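Local coordinates for protein maleylpyruvate isomerase (Ralstonia sp., PDB 2V6K) that catalyses the glutathione-dependent isomerisation of maleylpyruvate to fumarylpyruvate in the bacterial breakdown of naphthalene, at residues Leu17-Asn22 against Asp200-Ala205; Pro107-Arg112 against Ala130-Trp135; Asp141-Leu146 against Pro187-Val192. One frame throughout, in Å; residues are numbered along the deposited sequence.

Interaction 1. Residues Leu17-Asn22 against Asp200-Ala205; sequences LRIALN and DAFRRA
Over one face of the Phe202 ring sits the CG2 methyl of Ile19, a CH-pi contact in which CG2 lies 3.6 Å from the ring centroid, displaced toward CE1. Two guanidinium groups are met differently. That of Arg18 takes Ala205 O at its edge, near its own plane; that of Arg204 has Asn22 ND2 over one face, the amide and guanidinium planes 33° apart, and Asp200 at its edge, where NE forms a salt bridge to Asp200 OD2. This is the domain interface of the glutathione transferase fold: segment 17-22, on helix 12-24 of the thioredoxin-like domain, runs roughly antiparallel to 200-205 of the helical domain, their segment axes approaching to 8.3 Å.

Arg18 holds one carbonyl with two nitrogens, NE reaching Ala205 O at 2.9 Å and NH2 the same oxygen at 3.0 Å. Its chain bends at chi3 (-54°), which turns NE toward that carbonyl. Phe8 O and Trp9 O take further bonds from NH1 and NH2, so the guanidinium is pinned between the two domains. Beside it the helices come close, Arg18 CB lying 3.7 Å from Ala205 CB, and Ile19 CG1 packs on the same methyl. A water joins Asn22 ND2 to Arg204 O, while Asn22 OD1 bonds to Tyr28 OH. Asn22 ND2 also donates directly to Ala201 O, 3.0 Å away and in the carbonyl plane on a lone pair, through a nearly straight N-H (168°).

Interaction 2. Residues Pro107-Arg112 against Ala130-Trp135; sequences PINNRR and AWCGTW. With TGG (gamma-glutamyl-S-(1,2-dicarboxyethyl)cysteinylglycine), chain C.
Ile108 and Trp135 cross at about a right angle, with the CG2 methyl of Ile108 over the face of the indole's five-membered ring, 3.6 Å from its centroid. CG2 stands anti to the backbone N (chi1, measured to CG1, is -39°), and it also touches Trp131, coming within 3.6 Å of CZ2. Trp131 presents an edge instead: its NE1 donates to Ile108 O at 2.9 Å, the oxygen lying in the indole plane although the donor stands well above the plane of the carbonyl. The two indoles are set against each other, with Trp135 NE1 above the centre of the Trp131 ring.

Asn109 turns its amide obliquely to Trp131, the planes 58° apart. OD1 comes in at the edge of Trp135, and ND2 bonds to Cys132 O at 3.2 Å, meeting that carbonyl nearly broadside (106° at the oxygen). In the helical domain of this zeta-class transferase, helix 125-149 thereby holds the turn leading into helix 111-121. Just past the turn lies the glutathione site. Asn110, at the N-cap position, accepts a bond at OD1 from the bound analogue's NN3, and Arg112 N reaches OC3 of its glycyl carboxylate at 2.9 Å. Asp104 of the second subunit bonds to the same ligand. On the tryptophan side, Tyr116 of the second subunit sets its ring edge-to-face with Trp131.

Interaction 3. Residues Asp141-Leu146 against Pro187-Val192; sequences DAYEAL and PLIRAV
Pro187, which opens helix 187-196, brings its CD to 3.1 Å from Glu144 OE2. Its nitrogen has no hydrogen to give, so the carboxylate of Glu144 binds the next two backbone N-H groups instead. Leu188 N donates to OE2 at 2.8 Å, a fairly straight bond (163°), and Leu188 CB and CG both lie against the same oxygen, the side chains of Leu188 and Glu144 crossing at about a right angle. Ile189 N then donates to OE1 at 2.9 Å. Each oxygen uses its syn lone pair, the one on the side of its twin, so the carboxylate fits like a fork over two successive amides in the first turn. Glu144 gets there with CG anti to its backbone N and a bend at chi2 (81°), which swings CD toward the helix start. A negative group at this end would probably be favoured by the helix dipole.

Ile189 CG1 comes within 3.3 Å of Glu144 OE1. The same carbon makes an apolar contact with Tyr143, 3.9 Å from its CD2, the tyrosine and isoleucine crossing at a slant. Tyr143 OH bonds to Ser157. Further on, Arg190 lays one face of its guanidinium over Pro187 CA and bonds to Leu183 O and Thr184 O in the approach to the helix.

Segments 141-146 and 187-192 cross at 80°, their axes approaching to 9.0 Å, where helix 125-149 meets helix 187-196 in the helical domain. Helix 164-178 packs against both Tyr143 and Ile189, helix 88-104 meets Tyr143 and Leu146, and Pro50 of the second subunit rests on Ala145.

Interaction 1 is the interdomain contact, buried and with no part of the second subunit touching it; interactions 2 and 3 lie wholly in the helical domain and both reach the second subunit. These two share helix 125-149, gripped at 130-135 and again at 141-146, with centres 19 Å apart. Helices 187-196 and 200-205 follow each other in the chain, so interactions 3 and 1 draw on consecutive helices. Burial differs: interaction 2 is fully buried and rich in aromatic rings, with the ligand-binding residues at the other end of its first segment, whereas interaction 3 is partly exposed and rests on a carboxylate. In interaction 1 side-chain donors from one domain seek backbone carbonyls of the other; in interaction 3 backbone amides do the donating.

Interaction 1. Residues Leu17-Asn22 against Asp200-Ala205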
loop_
_atom_site.group_PDB
_atom_site.type_symbol
_atom_site.label_atom_id
_atom_site.label_comp_id
_atom_site.label_asym_id
_atom_site.label_seq_id
_atom_site.Cartn_x
_atom_site.Cartn_y
_atom_site.Cartn_z
ATOM N N LEU A 17 -5.704 10.147 -6.971
ATOM C CA LEU A 17 -4.887 11.349 -6.904
ATOM C C LEU A 17 -5.632 12.576 -7.433
ATOM O O LEU A 17 -5.497 13.676 -6.878
ATOM C CB LEU A 17 -3.554 11.133 -7.626
ATOM C CG LEU A 17 -2.591 12.322 -7.678
ATOM C CD1 LEU A 17 -2.342 12.913 -6.291
ATOM C CD2 LEU A 17 -1.285 11.896 -8.300
ATOM N N ARG A 18 -6.429 12.398 -8.483
ATOM C CA ARG A 18 -7.220 13.517 -9.000
ATOM C C ARG A 18 -8.161 14.063 -7.937
ATOM O O ARG A 18 -8.334 15.277 -7.833
ATOM C CB ARG A 18 -8.009 13.130 -10.255
ATOM C CG ARG A 18 -7.143 12.922 -11.492
ATOM C CD ARG A 18 -7.976 12.740 -12.762
ATOM N NE ARG A 18 -8.988 11.681 -12.696
ATOM C CZ ARG A 18 -8.905 10.497 -13.308
ATOM N NH1 ARG A 18 -7.829 10.162 -14.021
ATOM N NH2 ARG A 18 -9.906 9.636 -13.193
ATOM N N ILE A 19 -8.768 13.181 -7.142
ATOM C CA ILE A 19 -9.658 13.642 -6.071
ATOM C C ILE A 19 -8.887 14.517 -5.088
ATOM O O ILE A 19 -9.342 15.602 -4.736
ATOM C CB ILE A 19 -10.345 12.483 -5.313
ATOM C CG1 ILE A 19 -11.244 11.662 -6.245
ATOM C CG2 ILE A 19 -11.165 13.030 -4.146
ATOM C CD1 ILE A 19 -11.636 10.290 -5.678
ATOM N N ALA A 20 -7.720 14.049 -4.657
ATOM C CA ALA A 20 -6.907 14.790 -3.691
ATOM C C ALA A 20 -6.482 16.150 -4.247
ATOM O O ALA A 20 -6.592 17.167 -3.556
ATOM C CB ALA A 20 -5.694 13.972 -3.275
ATOM N N LEU A 21 -6.012 16.177 -5.493
ATOM C CA LEU A 21 -5.635 17.435 -6.138
ATOM C C LEU A 21 -6.809 18.398 -6.202
ATOM O O LEU A 21 -6.653 19.582 -5.903
ATOM C CB LEU A 21 -5.075 17.187 -7.544
ATOM C CG LEU A 21 -3.681 16.559 -7.607
ATOM C CD1 LEU A 21 -3.457 15.933 -8.961
ATOM C CD2 LEU A 21 -2.613 17.599 -7.325
ATOM N N ASN A 22 -7.982 17.893 -6.581
ATOM C CA ASN A 22 -9.171 18.740 -6.688
ATOM C C ASN A 22 -9.629 19.266 -5.336
ATOM O O ASN A 22 -10.026 20.430 -5.227
ATOM C CB ASN A 22 -10.323 18.004 -7.377
ATOM C CG ASN A 22 -10.036 17.689 -8.827
ATOM O OD1 ASN A 22 -9.024 18.113 -9.384
ATOM N ND2 ASN A 22 -10.930 16.924 -9.446
ATOM N N ASP A 200 -18.220 18.656 -5.863
ATOM C CA ASP A 200 -17.587 19.044 -7.119
ATOM C C ASP A 200 -16.195 18.437 -7.311
ATOM O O ASP A 200 -15.850 18.009 -8.416
ATOM C CB ASP A 200 -17.506 20.570 -7.222
ATOM C CG ASP A 200 -17.118 21.037 -8.606
ATOM O OD1 ASP A 200 -17.880 20.772 -9.560
ATOM O OD2 ASP A 200 -16.052 21.670 -8.736
ATOM N N ALA A 201 -15.400 18.389 -6.244
ATOM C CA ALA A 201 -14.031 17.894 -6.355
ATOM C C ALA A 201 -14.008 16.433 -6.798
ATOM O O ALA A 201 -13.156 16.035 -7.597
ATOM C CB ALA A 201 -13.282 18.074 -5.042
ATOM N N PHE A 202 -14.948 15.644 -6.282
ATOM C CA PHE A 202 -15.075 14.242 -6.673
ATOM C C PHE A 202 -15.650 14.117 -8.083
ATOM O O PHE A 202 -15.149 13.337 -8.896
ATOM C CB PHE A 202 -15.939 13.473 -5.672
ATOM C CG PHE A 202 -15.247 13.162 -4.368
ATOM C CD1 PHE A 202 -14.673 11.910 -4.155
ATOM C CD2 PHE A 202 -15.184 14.106 -3.345
ATOM C CE1 PHE A 202 -14.039 11.606 -2.954
ATOM C CE2 PHE A 202 -14.549 13.808 -2.135
ATOM C CZ PHE A 202 -13.976 12.555 -1.940
ATOM N N ARG A 203 -16.691 14.888 -8.379
ATOM C CA ARG A 203 -17.307 14.827 -9.700
ATOM C C ARG A 203 -16.292 15.123 -10.798
ATOM O O ARG A 203 -16.244 14.425 -11.812
ATOM C CB ARG A 203 -18.488 15.794 -9.790
ATOM C CG ARG A 203 -19.656 15.399 -8.908
ATOM C CD ARG A 203 -20.792 16.404 -8.998
ATOM N NE ARG A 203 -21.966 15.917 -8.280
ATOM C CZ ARG A 203 -23.161 16.495 -8.302
ATOM N NH1 ARG A 203 -23.359 17.600 -9.010
ATOM N NH2 ARG A 203 -24.163 15.964 -7.613
ATOM N N ARG A 204 -15.471 16.147 -10.586
ATOM C CA ARG A 204 -14.489 16.561 -11.588
ATOM C C ARG A 204 -13.372 15.538 -11.767
ATOM O O ARG A 204 -12.726 15.497 -12.812
ATOM C CB ARG A 204 -13.906 17.931 -11.251
ATOM C CG ARG A 204 -14.873 19.082 -11.512
ATOM C CD ARG A 204 -14.208 20.447 -11.360
ATOM N NE ARG A 204 -13.857 20.739 -9.972
ATOM C CZ ARG A 204 -12.616 20.789 -9.495
ATOM N NH1 ARG A 204 -11.576 20.572 -10.293
ATOM N NH2 ARG A 204 -12.415 21.062 -8.212
ATOM N N ALA A 205 -13.169 14.700 -10.749
ATOM C CA ALA A 205 -12.102 13.702 -10.752
ATOM C C ALA A 205 -12.518 12.364 -11.362
ATOM O O ALA A 205 -11.659 11.531 -11.663
ATOM C CB ALA A 205 -11.601 13.479 -9.333
HETATM O O HOH W 1 -9.932 15.951 -12.057
#

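Interaction 2. Residues Pro107-Arg112 against Ala130-Trp135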
loop_
_atom_site.group_PDB
_atom_site.type_symbol
_atom_site.label_atom_id
_atom_site.label_comp_id
_atom_site.label_asym_id
_atom_site.label_seq_id
_atom_site.Cartn_x
_atom_site.Cartn_y
_atom_site.Cartn_z
ATOM N N PRO A 107 -4.019 -3.145 -5.633
ATOM C CA PRO A 107 -2.910 -3.747 -6.383
ATOM C C PRO A 107 -3.202 -5.140 -6.905
ATOM O O PRO A 107 -2.619 -5.552 -7.913
ATOM C CB PRO A 107 -1.767 -3.786 -5.358
ATOM C CG PRO A 107 -2.124 -2.679 -4.384
ATOM C CD PRO A 107 -3.613 -2.789 -4.258
ATOM N N ILE A 108 -4.092 -5.858 -6.232
ATOM C CA ILE A 108 -4.364 -7.254 -6.576
ATOM C C ILE A 108 -5.155 -7.360 -7.874
ATOM O O ILE A 108 -5.086 -8.384 -8.569
ATOM C CB ILE A 108 -5.176 -7.966 -5.461
ATOM C CG1 ILE A 108 -4.727 -7.565 -4.048
ATOM C CG2 ILE A 108 -5.099 -9.476 -5.637
ATOM C CD1 ILE A 108 -3.292 -7.885 -3.744
ATOM N N ASN A 109 -5.906 -6.308 -8.199
ATOM C CA ASN A 109 -6.790 -6.318 -9.366
ATOM C C ASN A 109 -6.294 -5.450 -10.511
ATOM O O ASN A 109 -6.984 -5.260 -11.513
ATOM C CB ASN A 109 -8.192 -5.865 -8.967
ATOM C CG ASN A 109 -8.854 -6.810 -7.997
ATOM O OD1 ASN A 109 -8.439 -7.965 -7.837
ATOM N ND2 ASN A 109 -9.903 -6.329 -7.339
ATOM N N ASN A 110 -5.078 -4.940 -10.362
ATOM C CA ASN A 110 -4.464 -4.049 -11.337
ATOM C C ASN A 110 -4.267 -4.749 -12.674
ATOM O O ASN A 110 -4.096 -5.973 -12.718
ATOM C CB ASN A 110 -3.139 -3.583 -10.730
ATOM C CG ASN A 110 -2.408 -2.547 -11.556
ATOM O OD1 ASN A 110 -2.989 -1.769 -12.320
ATOM N ND2 ASN A 110 -1.094 -2.523 -11.377
ATOM N N ARG A 111 -4.283 -3.973 -13.753
ATOM C CA ARG A 111 -4.209 -4.492 -15.117
ATOM C C ARG A 111 -3.145 -5.571 -15.306
ATOM O O ARG A 111 -3.439 -6.645 -15.849
ATOM C CB ARG A 111 -3.988 -3.331 -16.099
ATOM C CG ARG A 111 -3.891 -3.728 -17.575
ATOM C CD ARG A 111 -3.466 -2.542 -18.441
ATOM N NE ARG A 111 -3.721 -2.732 -19.873
ATOM C CZ ARG A 111 -2.917 -3.371 -20.722
ATOM N NH1 ARG A 111 -1.791 -3.935 -20.308
ATOM N NH2 ARG A 111 -3.252 -3.462 -22.003
ATOM N N ARG A 112 -1.919 -5.299 -14.866
ATOM C CA ARG A 112 -0.812 -6.241 -15.098
ATOM C C ARG A 112 -1.076 -7.596 -14.447
ATOM O O ARG A 112 -0.639 -8.633 -14.956
ATOM C CB ARG A 112 0.515 -5.663 -14.589
ATOM C CG ARG A 112 0.526 -5.422 -13.088
ATOM C CD ARG A 112 1.734 -4.661 -12.575
ATOM N NE ARG A 112 1.688 -4.706 -11.115
ATOM C CZ ARG A 112 2.738 -4.759 -10.305
ATOM N NH1 ARG A 112 3.979 -4.674 -10.776
ATOM N NH2 ARG A 112 2.515 -4.875 -9.002
ATOM N N ALA A 130 -14.399 -13.045 -10.864
ATOM C CA ALA A 130 -14.446 -13.760 -9.586
ATOM C C ALA A 130 -13.228 -13.433 -8.725
ATOM O O ALA A 130 -13.344 -13.266 -7.511
ATOM C CB ALA A 130 -14.563 -15.263 -9.815
ATOM N N TRP A 131 -12.063 -13.334 -9.361
ATOM C CA TRP A 131 -10.837 -12.911 -8.688
ATOM C C TRP A 131 -11.021 -11.521 -8.096
ATOM O O TRP A 131 -10.833 -11.319 -6.893
ATOM C CB TRP A 131 -9.692 -12.921 -9.698
ATOM C CG TRP A 131 -8.396 -12.234 -9.306
ATOM C CD1 TRP A 131 -8.091 -10.908 -9.446
ATOM C CD2 TRP A 131 -7.217 -12.862 -8.786
ATOM N NE1 TRP A 131 -6.803 -10.669 -9.017
ATOM C CE2 TRP A 131 -6.237 -11.855 -8.628
ATOM C CE3 TRP A 131 -6.890 -14.183 -8.447
ATOM C CZ2 TRP A 131 -4.959 -12.127 -8.136
ATOM C CZ3 TRP A 131 -5.623 -14.453 -7.966
ATOM C CH2 TRP A 131 -4.673 -13.432 -7.814
ATOM N N CYS A 132 -11.414 -10.571 -8.935
ATOM C CA CYS A 132 -11.525 -9.191 -8.480
ATOM C C CYS A 132 -12.515 -9.045 -7.340
ATOM O O CYS A 132 -12.241 -8.342 -6.364
ATOM C CB CYS A 132 -11.896 -8.263 -9.631
ATOM S SG CYS A 132 -10.575 -8.108 -10.857
ATOM N N GLY A 133 -13.653 -9.723 -7.457
ATOM C CA GLY A 133 -14.675 -9.698 -6.416
ATOM C C GLY A 133 -14.203 -10.307 -5.110
ATOM O O GLY A 133 -14.606 -9.865 -4.041
ATOM N N THR A 134 -13.347 -11.319 -5.183
ATOM C CA THR A 134 -12.802 -11.930 -3.973
ATOM C C THR A 134 -12.069 -10.886 -3.126
ATOM O O THR A 134 -12.337 -10.742 -1.925
ATOM C CB THR A 134 -11.874 -13.115 -4.310
ATOM O OG1 THR A 134 -12.636 -14.112 -5.004
ATOM C CG2 THR A 134 -11.278 -13.735 -3.053
ATOM N N TRP A 135 -11.161 -10.148 -3.753
ATOM C CA TRP A 135 -10.345 -9.196 -2.999
ATOM C C TRP A 135 -11.109 -7.939 -2.619
ATOM O O TRP A 135 -10.906 -7.409 -1.524
ATOM C CB TRP A 135 -9.016 -8.908 -3.717
ATOM C CG TRP A 135 -8.457 -10.187 -4.259
ATOM C CD1 TRP A 135 -8.254 -10.499 -5.570
ATOM C CD2 TRP A 135 -8.130 -11.370 -3.508
ATOM N NE1 TRP A 135 -7.792 -11.790 -5.681
ATOM C CE2 TRP A 135 -7.706 -12.345 -4.432
ATOM C CE3 TRP A 135 -8.137 -11.690 -2.141
ATOM C CZ2 TRP A 135 -7.308 -13.629 -4.040
ATOM C CZ3 TRP A 135 -7.742 -12.972 -1.748
ATOM C CH2 TRP A 135 -7.330 -13.922 -2.700
HETATM O OC1 TGG C . -0.586 4.004 -5.961
HETATM C CO1 TGG C . 0.361 3.945 -6.771
HETATM O OT1 TGG C . 0.763 4.919 -7.441
HETATM C CA1 TGG C . 1.059 2.624 -6.923
HETATM N NN1 TGG C . 1.131 1.939 -5.638
HETATM C CB1 TGG C . 0.305 1.721 -7.893
HETATM C CG1 TGG C . 0.294 2.305 -9.297
HETATM C CD1 TGG C . -0.176 1.344 -10.382
HETATM O OE1 TGG C . -0.777 0.158 -9.921
HETATM N NN2 TGG C . -1.013 2.027 -11.319
HETATM C CA2 TGG C . -1.887 1.343 -12.232
HETATM C CO2 TGG C . -0.966 0.968 -13.385
HETATM O OC2 TGG C . -0.488 2.068 -14.121
HETATM N NN3 TGG C . -1.411 -0.130 -14.189
HETATM C CA3 TGG C . -0.738 -0.426 -15.438
HETATM C CO3 TGG C . -0.479 -1.902 -15.532
HETATM O OC3 TGG C . -0.840 -2.646 -14.599
HETATM O OT3 TGG C . 0.088 -2.307 -16.574
HETATM C CB2 TGG C . -2.979 2.362 -12.487
HETATM S SG2 TGG C . -4.083 2.002 -13.796
HETATM C CD2 TGG C . -5.098 0.624 -13.383
HETATM C CE2 TGG C . -6.111 1.029 -12.338
HETATM O OE2 TGG C . -7.319 1.155 -12.645
HETATM O OF2 TGG C . -5.715 1.237 -11.169
HETATM C CF2 TGG C . -5.735 0.210 -14.709
HETATM C CH2 TGG C . -6.512 -1.081 -14.647
HETATM O OI2 TGG C . -6.351 -1.844 -13.678
HETATM O OJ2 TGG C . -7.306 -1.327 -15.585
#

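Interaction 3. Residues Asp141-Leu146 against Pro187-Val192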
loop_
_atom_site.group_PDB
_atom_site.type_symbol
_atom_site.label_atom_id
_atom_site.label_comp_id
_atom_site.label_asym_id
_atom_site.label_seq_id
_atom_site.Cartn_x
_atom_site.Cartn_y
_atom_site.Cartn_z
ATOM N N ASP A 141 -15.451 -5.892 3.336
ATOM C CA ASP A 141 -15.929 -6.453 4.609
ATOM C C ASP A 141 -15.260 -5.726 5.778
ATOM O O ASP A 141 -15.931 -5.313 6.728
ATOM C CB ASP A 141 -15.641 -7.955 4.728
ATOM C CG ASP A 141 -16.549 -8.818 3.872
ATOM O OD1 ASP A 141 -17.595 -8.345 3.388
ATOM O OD2 ASP A 141 -16.196 -10.006 3.684
ATOM N N ALA A 142 -13.940 -5.575 5.699
ATOM C CA ALA A 142 -13.176 -4.947 6.773
ATOM C C ALA A 142 -13.445 -3.450 6.864
ATOM O O ALA A 142 -13.651 -2.926 7.957
ATOM C CB ALA A 142 -11.690 -5.214 6.597
ATOM N N TYR A 143 -13.432 -2.768 5.717
ATOM C CA TYR A 143 -13.651 -1.325 5.666
ATOM C C TYR A 143 -15.033 -0.991 6.235
ATOM O O TYR A 143 -15.168 -0.098 7.087
ATOM C CB TYR A 143 -13.517 -0.847 4.216
ATOM C CG TYR A 143 -13.244 0.623 4.016
ATOM C CD1 TYR A 143 -12.014 1.056 3.549
ATOM C CD2 TYR A 143 -14.230 1.579 4.259
ATOM C CE1 TYR A 143 -11.761 2.400 3.334
ATOM C CE2 TYR A 143 -13.981 2.935 4.057
ATOM C CZ TYR A 143 -12.738 3.332 3.595
ATOM O OH TYR A 143 -12.466 4.663 3.383
ATOM N N GLU A 144 -16.050 -1.717 5.775
ATOM C CA GLU A 144 -17.423 -1.553 6.257
ATOM C C GLU A 144 -17.527 -1.758 7.766
ATOM O O GLU A 144 -18.203 -0.986 8.459
ATOM C CB GLU A 144 -18.343 -2.536 5.528
ATOM C CG GLU A 144 -19.815 -2.438 5.899
ATOM C CD GLU A 144 -20.554 -1.313 5.194
ATOM O OE1 GLU A 144 -19.972 -0.628 4.321
ATOM O OE2 GLU A 144 -21.744 -1.128 5.519
ATOM N N ALA A 145 -16.868 -2.798 8.276
ATOM C CA ALA A 145 -16.880 -3.075 9.712
ATOM C C ALA A 145 -16.260 -1.919 10.494
ATOM O O ALA A 145 -16.764 -1.544 11.560
ATOM C CB ALA A 145 -16.153 -4.372 10.010
ATOM N N LEU A 146 -15.178 -1.350 9.967
ATOM C CA LEU A 146 -14.532 -0.210 10.624
ATOM C C LEU A 146 -15.390 1.045 10.609
ATOM O O LEU A 146 -15.413 1.789 11.595
ATOM C CB LEU A 146 -13.148 0.054 10.028
ATOM C CG LEU A 146 -12.120 -1.037 10.340
ATOM C CD1 LEU A 146 -10.883 -0.867 9.475
ATOM C CD2 LEU A 146 -11.743 -1.045 11.816
ATOM N N PRO A 187 -23.646 -1.099 2.950
ATOM C CA PRO A 187 -24.439 0.125 2.902
ATOM C C PRO A 187 -23.692 1.372 3.371
ATOM O O PRO A 187 -23.964 2.463 2.874
ATOM C CB PRO A 187 -25.609 -0.178 3.842
ATOM C CG PRO A 187 -25.079 -1.222 4.775
ATOM C CD PRO A 187 -24.212 -2.071 3.901
ATOM N N LEU A 188 -22.769 1.215 4.314
ATOM C CA LEU A 188 -22.053 2.376 4.830
ATOM C C LEU A 188 -21.084 2.897 3.780
ATOM O O LEU A 188 -21.005 4.105 3.546
ATOM C CB LEU A 188 -21.363 2.065 6.161
ATOM C CG LEU A 188 -22.283 1.586 7.301
ATOM C CD1 LEU A 188 -21.478 1.266 8.548
ATOM C CD2 LEU A 188 -23.403 2.580 7.625
ATOM N N ILE A 189 -20.387 1.980 3.115
ATOM C CA ILE A 189 -19.540 2.330 1.983
ATOM C C ILE A 189 -20.365 2.980 0.870
ATOM O O ILE A 189 -19.966 4.011 0.319
ATOM C CB ILE A 189 -18.769 1.088 1.468
ATOM C CG1 ILE A 189 -17.620 0.754 2.428
ATOM C CG2 ILE A 189 -18.242 1.298 0.052
ATOM C CD1 ILE A 189 -16.912 -0.566 2.125
ATOM N N ARG A 190 -21.525 2.406 0.555
ATOM C CA ARG A 190 -22.364 2.976 -0.495
ATOM C C ARG A 190 -22.800 4.397 -0.138
ATOM O O ARG A 190 -22.820 5.280 -1.001
ATOM C CB ARG A 190 -23.572 2.080 -0.779
ATOM C CG ARG A 190 -23.215 0.835 -1.594
ATOM C CD ARG A 190 -24.447 0.035 -1.988
ATOM N NE ARG A 190 -24.942 -0.855 -0.929
ATOM C CZ ARG A 190 -26.032 -0.639 -0.195
ATOM N NH1 ARG A 190 -26.762 0.462 -0.361
ATOM N NH2 ARG A 190 -26.396 -1.532 0.720
ATOM N N ALA A 191 -23.117 4.628 1.136
ATOM C CA ALA A 191 -23.530 5.961 1.582
ATOM C C ALA A 191 -22.375 6.961 1.516
ATOM O O ALA A 191 -22.575 8.107 1.120
ATOM C CB ALA A 191 -24.125 5.908 2.974
ATOM N N VAL A 192 -21.170 6.531 1.882
ATOM C CA VAL A 192 -19.995 7.404 1.779
ATOM C C VAL A 192 -19.735 7.758 0.316
ATOM O O VAL A 192 -19.502 8.926 -0.021
ATOM C CB VAL A 192 -18.735 6.765 2.402
ATOM C CG1 VAL A 192 -17.490 7.587 2.064
ATOM C CG2 VAL A 192 -18.897 6.639 3.907
#